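Long-range contact in acetyltransferase (PDB 5XUN), which probably acetylates glycyl-tRNA(Gly) with acetyl-CoA as donor, acting as the toxin of a type II toxin-antitoxin pair: residues I129-E139 with N157-T165. The protein carries 1 engineered substitution. Residues are numbered along the deposited sequence; the frame is centred on the assembly and turned at random.
With ACO (acetyl coenzyme *a), chain E.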
# COMPACT_ATOMS: atom_id res chain seq x y z
N ILE B 129 5.29 -1.37 -4.00
CA ILE B 129 5.51 -0.11 -3.30
C ILE B 129 6.88 0.41 -3.71
O ILE B 129 7.90 -0.15 -3.29
CB ILE B 129 5.44 -0.27 -1.77
CG1 ILE B 129 4.01 -0.59 -1.33
CG2 ILE B 129 5.95 1.00 -1.06
CD1 ILE B 129 3.96 -1.18 0.02
N TYR B 130 6.90 1.49 -4.48
CA TYR B 130 8.15 1.98 -5.04
C TYR B 130 8.96 2.78 -4.02
O TYR B 130 10.18 2.93 -4.19
CB TYR B 130 7.87 2.83 -6.28
CG TYR B 130 9.12 3.29 -7.01
CD1 TYR B 130 9.91 2.38 -7.71
CD2 TYR B 130 9.50 4.62 -6.99
CE1 TYR B 130 11.05 2.79 -8.37
CE2 TYR B 130 10.64 5.05 -7.66
CZ TYR B 130 11.41 4.13 -8.34
OH TYR B 130 12.54 4.54 -8.99
N GLY B 131 8.32 3.28 -2.97
CA GLY B 131 9.05 3.88 -1.87
C GLY B 131 8.10 4.55 -0.91
O GLY B 131 6.87 4.39 -0.99
N LEU B 132 8.69 5.32 0.01
CA LEU B 132 7.95 6.00 1.07
C LEU B 132 7.85 7.48 0.73
O LEU B 132 8.86 8.16 0.59
CB LEU B 132 8.63 5.79 2.42
CG LEU B 132 8.08 6.55 3.64
CD1 LEU B 132 6.74 6.00 4.11
CD2 LEU B 132 9.10 6.49 4.76
N PHE B 133 6.61 7.97 0.62
CA PHE B 133 6.31 9.35 0.29
C PHE B 133 6.01 10.12 1.57
O PHE B 133 5.36 9.59 2.47
CB PHE B 133 5.12 9.40 -0.67
CG PHE B 133 4.73 10.79 -1.14
CD1 PHE B 133 3.91 11.60 -0.36
CD2 PHE B 133 5.14 11.25 -2.38
CE1 PHE B 133 3.54 12.87 -0.80
CE2 PHE B 133 4.77 12.52 -2.83
CZ PHE B 133 3.97 13.33 -2.03
N VAL B 134 6.47 11.36 1.64
CA VAL B 134 6.16 12.19 2.81
C VAL B 134 6.08 13.65 2.38
O VAL B 134 6.88 14.12 1.56
CB VAL B 134 7.18 11.97 3.95
CG1 VAL B 134 8.57 12.44 3.54
CG2 VAL B 134 6.72 12.66 5.22
N GLU B 135 5.09 14.35 2.91
CA GLU B 135 4.97 15.79 2.74
C GLU B 135 5.48 16.45 4.02
O GLU B 135 4.84 16.34 5.07
CB GLU B 135 3.53 16.20 2.45
CG GLU B 135 3.29 17.69 2.58
CD GLU B 135 2.09 18.14 1.77
OE1 GLU B 135 2.17 19.22 1.16
OE2 GLU B 135 1.10 17.39 1.71
N ALA B 136 6.61 17.13 3.92
CA ALA B 136 7.17 17.78 5.10
C ALA B 136 6.25 18.91 5.53
O ALA B 136 5.81 19.73 4.71
CB ALA B 136 8.57 18.32 4.79
N LEU B 137 5.93 18.94 6.83
CA LEU B 137 4.95 19.89 7.35
C LEU B 137 5.50 21.31 7.35
O LEU B 137 4.74 22.27 7.19
CB LEU B 137 4.54 19.48 8.76
CG LEU B 137 3.13 19.86 9.20
CD1 LEU B 137 2.10 18.97 8.51
CD2 LEU B 137 3.01 19.78 10.71
N ASN B 138 6.81 21.45 7.52
CA ASN B 138 7.47 22.75 7.55
C ASN B 138 8.95 22.52 7.27
O ASN B 138 9.40 21.38 7.09
CB ASN B 138 7.24 23.46 8.88
CG ASN B 138 7.57 22.59 10.08
OD1 ASN B 138 8.60 21.91 10.12
ND2 ASN B 138 6.70 22.63 11.08
N GLU B 139 9.71 23.61 7.26
CA GLU B 139 11.12 23.52 6.89
C GLU B 139 11.92 22.72 7.90
O GLU B 139 12.89 22.04 7.52
CB GLU B 139 11.71 24.92 6.73
CG GLU B 139 11.36 25.57 5.41
CD GLU B 139 12.06 24.91 4.24
OE1 GLU B 139 13.18 24.38 4.43
OE2 GLU B 139 11.48 24.90 3.13
N ASN B 157 12.39 23.79 -3.50
CA ASN B 157 11.59 24.33 -2.40
C ASN B 157 10.25 23.61 -2.22
O ASN B 157 9.37 24.14 -1.52
CB ASN B 157 11.35 25.83 -2.57
CG ASN B 157 11.57 26.60 -1.27
OD1 ASN B 157 11.77 25.99 -0.21
ND2 ASN B 157 11.48 27.92 -1.34
N SER B 158 10.06 22.45 -2.82
CA SER B 158 8.87 21.66 -2.53
C SER B 158 9.06 20.93 -1.20
O SER B 158 10.18 20.66 -0.77
CB SER B 158 8.57 20.66 -3.65
OG SER B 158 7.27 20.10 -3.54
N ASN B 159 7.94 20.64 -0.54
CA ASN B 159 7.95 19.85 0.69
C ASN B 159 7.75 18.36 0.43
O ASN B 159 7.66 17.59 1.39
CB ASN B 159 6.87 20.36 1.65
CG ASN B 159 7.25 21.69 2.28
OD1 ASN B 159 8.33 21.84 2.85
ND2 ASN B 159 6.36 22.68 2.15
N LEU B 160 7.72 17.94 -0.83
CA LEU B 160 7.48 16.55 -1.17
C LEU B 160 8.81 15.82 -1.21
O LEU B 160 9.70 16.18 -1.98
CB LEU B 160 6.75 16.44 -2.51
CG LEU B 160 5.52 17.34 -2.67
CD1 LEU B 160 4.91 17.16 -4.05
CD2 LEU B 160 4.50 17.10 -1.58
N LEU B 161 8.95 14.79 -0.37
CA LEU B 161 10.16 14.01 -0.27
C LEU B 161 9.82 12.53 -0.45
O LEU B 161 8.65 12.14 -0.43
CB LEU B 161 10.87 14.23 1.08
CG LEU B 161 11.14 15.69 1.46
CD1 LEU B 161 11.76 15.77 2.84
CD2 LEU B 161 12.02 16.37 0.42
N PHE B 162 10.85 11.72 -0.65
CA PHE B 162 10.65 10.35 -1.08
C PHE B 162 11.86 9.53 -0.66
O PHE B 162 12.99 9.99 -0.76
CB PHE B 162 10.46 10.29 -2.60
CG PHE B 162 10.29 8.90 -3.15
CD1 PHE B 162 9.13 8.18 -2.91
CD2 PHE B 162 11.29 8.32 -3.92
CE1 PHE B 162 8.97 6.91 -3.43
CE2 PHE B 162 11.14 7.05 -4.44
CZ PHE B 162 9.98 6.34 -4.19
N TYR B 163 11.60 8.32 -0.18
CA TYR B 163 12.67 7.39 0.15
C TYR B 163 12.41 6.09 -0.61
O TYR B 163 11.42 5.39 -0.30
CB TYR B 163 12.75 7.15 1.65
CG TYR B 163 14.08 6.58 2.12
CD1 TYR B 163 14.33 5.22 2.04
CD2 TYR B 163 15.07 7.41 2.65
CE1 TYR B 163 15.53 4.69 2.47
CE2 TYR B 163 16.28 6.89 3.09
CZ TYR B 163 16.50 5.53 3.00
OH TYR B 163 17.70 4.99 3.43
N PRO B 164 13.24 5.73 -1.59
CA PRO B 164 12.91 4.59 -2.45
C PRO B 164 13.03 3.25 -1.74
O PRO B 164 13.92 3.03 -0.91
CB PRO B 164 13.92 4.69 -3.60
CG PRO B 164 14.97 5.65 -3.16
CD PRO B 164 14.50 6.40 -1.96
N THR B 165 12.10 2.34 -2.07
CA THR B 165 12.18 0.96 -1.62
C THR B 165 13.54 0.34 -1.93
O THR B 165 14.07 -0.46 -1.15
CB THR B 165 11.06 0.14 -2.27
OG1 THR B 165 9.78 0.65 -1.85
CG2 THR B 165 11.15 -1.32 -1.92
N1A ACO E . 20.73 9.25 17.48
C2A ACO E . 20.41 10.26 16.65
N3A ACO E . 20.33 11.56 17.02
C4A ACO E . 20.56 11.92 18.31
C5A ACO E . 20.90 10.86 19.28
C6A ACO E . 20.98 9.47 18.79
N6A ACO E . 21.29 8.45 19.63
N7A ACO E . 21.08 11.46 20.47
C8A ACO E . 20.86 12.78 20.28
N9A ACO E . 20.57 13.07 19.00
C1B ACO E . 20.26 14.45 18.51
C2B ACO E . 21.16 14.94 17.39
O2B ACO E . 22.16 15.84 17.90
C3B ACO E . 20.23 15.67 16.44
O3B ACO E . 20.21 17.06 16.74
P3B ACO E . 20.05 18.19 15.61
O7A ACO E . 21.44 18.36 15.04
O8A ACO E . 19.05 17.60 14.63
O9A ACO E . 19.53 19.39 16.37
C4B ACO E . 18.84 15.12 16.76
O4B ACO E . 18.91 14.47 18.03
C5B ACO E . 18.31 14.12 15.74
O5B ACO E . 16.89 14.27 15.67
P1A ACO E . 15.89 13.32 16.51
O1A ACO E . 16.20 13.46 17.98
O2A ACO E . 15.84 11.95 15.90
O3A ACO E . 14.51 14.05 16.18
P2A ACO E . 13.41 14.39 17.30
O4A ACO E . 13.34 13.27 18.31
O5A ACO E . 13.60 15.81 17.77
O6A ACO E . 12.11 14.33 16.37
CBP ACO E . 10.53 15.49 15.02
CCP ACO E . 12.01 15.21 15.25
CDP ACO E . 9.76 14.18 14.99
CEP ACO E . 10.35 16.23 13.71
CAP ACO E . 10.12 16.37 16.19
OAP ACO E . 10.84 17.61 16.09
C9P ACO E . 8.65 16.67 16.19
O9P ACO E . 7.84 15.90 16.70
N8P ACO E . 8.31 17.82 15.63
C7P ACO E . 7.01 18.42 15.83
C6P ACO E . 5.96 17.80 14.92
C5P ACO E . 6.55 17.65 13.54
O5P ACO E . 6.87 18.63 12.89
N4P ACO E . 6.69 16.40 13.11
C3P ACO E . 7.34 16.09 11.85
C2P ACO E . 6.45 16.37 10.65
S1P ACO E . 5.87 14.83 10.02
C ACO E . 5.52 15.36 8.49
O ACO E . 5.97 16.44 8.16
CH3 ACO E . 4.67 14.51 7.60
O HOH W 1 13.34 24.28 0.84
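Strand 131-135 and strand 160-164 pair antiparallel in the C-terminal half of the central sheet, with strand 88-99 on the other edge of 131-135. Main-chain bonds hold them: L132 and Y163 exchange two, L132 N to Y163 O being nearly straight at 170°, and V134 and L161 exchange two more. The pairing runs on past the strand end, where A136 N reaches N159 O at 2.8 Å and the N159 side chain packs its CB against A136 O. At the other end T165, starting helix 165-171, binds Y130 O through its N; its OG1 lies doubtfully close to I129 O.

F162 lies across G131. With CG anti to the backbone N (chi1 178°), its ring swings over the neighbouring strand, and CE1 comes within 3.4 Å of G131 CA, where no side chain stands in the way. The far end of the ring, CZ, meets Y130 CD2 at 3.3 Å; these two rings meet at their borders, planes only 15° apart. On the same face F133 CZ rests on L160 CD2 at 3.8 Å, and F70 meets both phenylalanine rings. The opposite face carries L132, V134, L161 and Y163. Here V134 uses its two methyls differently: CG1 packs on L161 CB, while CG2, anti to the backbone N, is 3.6 Å from CH3 of acetyl-CoA. The engineered F145 of helix 139-147 packs on V134 and L161.

Just past the paired residues, L137 N donates to the acetyl oxygen O of the cofactor in a bent 2.8 Å bond, and N138 caps helix 139-147 through A141 N. A strand whose end opens away from strand 88-99 to admit acetyl-CoA, flanked by an antiparallel C-terminal strand, is the hallmark of the GNAT acetyltransferase fold.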